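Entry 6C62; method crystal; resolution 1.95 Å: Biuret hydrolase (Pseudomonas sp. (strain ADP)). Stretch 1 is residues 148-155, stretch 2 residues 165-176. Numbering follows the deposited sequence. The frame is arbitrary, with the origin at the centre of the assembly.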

# COMPACT_ATOMS: atom_id res chain seq x y z
N GLY A 148 20.14 -23.58 -7.33
CA GLY A 148 18.90 -22.84 -7.31
C GLY A 148 19.18 -21.59 -6.52
O GLY A 148 20.35 -21.32 -6.15
N GLY A 149 18.15 -20.80 -6.31
CA GLY A 149 18.32 -19.50 -5.70
C GLY A 149 17.00 -18.79 -5.53
O GLY A 149 15.94 -19.34 -5.92
N SER A 150 17.02 -17.59 -4.95
CA SER A 150 18.21 -16.90 -4.49
C SER A 150 18.80 -17.44 -3.20
O SER A 150 19.91 -17.06 -2.88
CB SER A 150 17.93 -15.39 -4.34
OG SER A 150 16.97 -15.13 -3.33
N SER A 151 18.12 -18.34 -2.48
CA SER A 151 18.67 -18.93 -1.25
C SER A 151 19.51 -20.21 -1.51
O SER A 151 19.34 -21.22 -0.86
CB SER A 151 17.57 -19.23 -0.23
OG SER A 151 16.64 -18.18 -0.04
N GLY A 152 20.41 -20.16 -2.49
CA GLY A 152 21.15 -21.34 -2.91
C GLY A 152 22.08 -21.91 -1.84
O GLY A 152 22.18 -23.13 -1.67
N GLY A 153 22.76 -21.03 -1.10
CA GLY A 153 23.57 -21.49 0.03
C GLY A 153 22.74 -22.24 1.07
O GLY A 153 23.21 -23.18 1.67
N SER A 154 21.51 -21.80 1.31
CA SER A 154 20.60 -22.39 2.28
C SER A 154 20.20 -23.74 1.89
O SER A 154 20.13 -24.63 2.74
CB SER A 154 19.36 -21.49 2.51
OG SER A 154 19.80 -20.16 2.87
N GLY A 155 19.95 -23.97 0.61
CA GLY A 155 19.63 -25.33 0.14
C GLY A 155 20.87 -26.24 0.10
O GLY A 155 20.82 -27.39 0.50
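Stretch 2 (165-176) LSLGSDTNGSIR

Stretch 2 enters as a β-strand, residues 165 to 170, and then leaves the extended conformation for a turn that carries Ser 174 back against stretch 1. Stretch 1 is itself a loop until residue 152, where a helix begins. The two chains run in opposite senses where strand meets helix: Ser 154 lies nearest Ser 166, with their CA atoms 5.5 Å apart, and Ser 151 lies nearest Gly 168, with CA atoms 5.4 Å apart. The turn then brings the CA of Ser 174 within 4.9 Å of the CA of Ser 150. Serine and glycine dominate the interface, and their small size allows this close approach; the contact buries 322 Å² in all, and it is held mainly by hydrogen bonds.

At the helical end the bonds form a reciprocal pair. The OG of Ser 166 donates to the O of Ser 154 at 2.8 Å, while the OG of Ser 154 donates to the O of Leu 167 at 2.9 Å. Leu 165 and Leu 167 direct their CA-to-CB bonds away from stretch 1, so Leu 167 contributes its carbonyl to this contact and keeps its side chain out of it.

Gly 168 comes next, and its lack of a side chain matters. A CB here would point toward stretch 1 and stand 2.8 Å from the OG of Ser 151, a clash. With hydrogen alone in that position, the OG of Ser 151 can settle 3.6 Å from the CA of Gly 168 and reach the polar groups beyond. It accepts from the N of Ser 169 at 3.1 Å and donates to the O of Ser 174 at 2.8 Å, thereby tying the strand to the turn. The N of Ser 151 also donates to the O of Ser 174, at 3.2 Å, so one carbonyl receives two bonds from a single residue. Although Ser 151 occupies the N-cap position, its side chain makes no capping bond; its OG bonds to stretch 2 and also elsewhere in the structure.

A cis peptide bond precedes Ser 150, whose N donates to the OG of Ser 174 at 2.7 Å in a nearly linear bond of 178°. The two hydroxyls, OG of Ser 150 and OG of Ser 174, lie 3.0 Å apart. Beside them, the CA of Ser 174 makes a CA-H...O contact with the O of Gly 149 at 3.5 Å.

The turn that presents Ser 174 is braced from within by Asp 170. Its OD2 accepts from the N of Ile 175 at 3.0 Å and from the N of Arg 176 at 3.2 Å, and forms a salt bridge with the NE of Arg 176 at 2.8 Å. Its OD1 accepts from the NH2 of Arg 176, also at 2.8 Å. A carboxylate suits this place because its two oxygens can serve both backbone amides and a guanidinium.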

# COMPACT_ATOMS: atom_id res chain seq x y z
N LEU A 165 19.53 -27.35 9.34
CA LEU A 165 18.54 -26.27 9.29
C LEU A 165 19.22 -25.06 8.71
O LEU A 165 20.38 -24.76 9.06
CB LEU A 165 18.06 -25.97 10.70
CG LEU A 165 17.20 -24.71 10.94
CD1 LEU A 165 15.85 -24.82 10.24
CD2 LEU A 165 16.96 -24.53 12.43
N SER A 166 18.53 -24.36 7.82
CA SER A 166 18.97 -23.04 7.45
C SER A 166 17.79 -22.09 7.30
O SER A 166 16.63 -22.52 7.30
CB SER A 166 19.79 -23.07 6.16
OG SER A 166 19.00 -23.55 5.10
N LEU A 167 18.10 -20.80 7.24
CA LEU A 167 17.10 -19.77 6.91
C LEU A 167 17.34 -19.20 5.55
O LEU A 167 18.47 -18.95 5.19
CB LEU A 167 17.07 -18.66 7.95
CG LEU A 167 16.76 -19.05 9.36
CD1 LEU A 167 16.50 -17.81 10.20
CD2 LEU A 167 15.57 -20.00 9.46
N GLY A 168 16.25 -19.00 4.81
CA GLY A 168 16.25 -18.32 3.54
C GLY A 168 15.19 -17.25 3.43
O GLY A 168 14.51 -16.92 4.43
N SER A 169 15.08 -16.70 2.22
CA SER A 169 14.01 -15.79 1.88
C SER A 169 13.38 -16.25 0.60
O SER A 169 13.99 -16.96 -0.21
CB SER A 169 14.47 -14.31 1.79
OG SER A 169 15.13 -13.99 0.58
N ASP A 170 12.12 -15.87 0.45
CA ASP A 170 11.30 -16.24 -0.69
C ASP A 170 10.35 -15.09 -1.04
O ASP A 170 9.42 -14.77 -0.28
CB ASP A 170 10.51 -17.56 -0.37
CG ASP A 170 9.83 -18.17 -1.63
OD1 ASP A 170 9.19 -17.41 -2.38
OD2 ASP A 170 9.92 -19.41 -1.85
N THR A 171 10.59 -14.46 -2.17
CA THR A 171 9.73 -13.41 -2.65
C THR A 171 8.85 -13.96 -3.75
O THR A 171 7.61 -13.91 -3.63
CB THR A 171 10.60 -12.23 -3.12
OG1 THR A 171 11.38 -11.81 -2.03
CG2 THR A 171 9.74 -11.05 -3.54
N ASN A 172 9.48 -14.52 -4.77
CA ASN A 172 8.81 -15.12 -5.92
C ASN A 172 9.22 -16.59 -6.13
O ASN A 172 8.96 -17.15 -7.19
CB ASN A 172 9.21 -14.33 -7.14
CG ASN A 172 8.70 -12.88 -7.08
OD1 ASN A 172 7.50 -12.65 -6.93
ND2 ASN A 172 9.63 -11.91 -7.19
N GLY A 173 9.87 -17.19 -5.13
CA GLY A 173 10.31 -18.58 -5.21
C GLY A 173 11.58 -18.95 -4.51
O GLY A 173 11.94 -20.12 -4.51
N SER A 174 12.26 -18.05 -3.90
CA SER A 174 13.63 -18.27 -3.49
C SER A 174 13.93 -19.20 -2.31
O SER A 174 15.11 -19.41 -2.01
CB SER A 174 14.31 -16.90 -3.29
OG SER A 174 14.58 -16.38 -4.59
N ILE A 175 12.90 -19.74 -1.65
CA ILE A 175 13.06 -20.88 -0.75
C ILE A 175 12.68 -22.16 -1.47
O ILE A 175 13.39 -23.19 -1.42
CB ILE A 175 12.18 -20.74 0.51
CG1 ILE A 175 12.81 -19.75 1.48
CG2 ILE A 175 11.95 -22.08 1.23
CD1 ILE A 175 11.89 -19.29 2.62
N ARG A 176 11.53 -22.11 -2.12
CA ARG A 176 11.01 -23.26 -2.84
C ARG A 176 11.91 -23.74 -3.99
O ARG A 176 12.04 -24.94 -4.18
CB ARG A 176 9.57 -22.95 -3.30
CG ARG A 176 8.63 -22.77 -2.13
CD ARG A 176 7.38 -22.06 -2.63
NE ARG A 176 7.66 -20.66 -2.95
CZ ARG A 176 6.85 -19.88 -3.68
NH1 ARG A 176 5.76 -20.39 -4.20
NH2 ARG A 176 7.13 -18.59 -3.88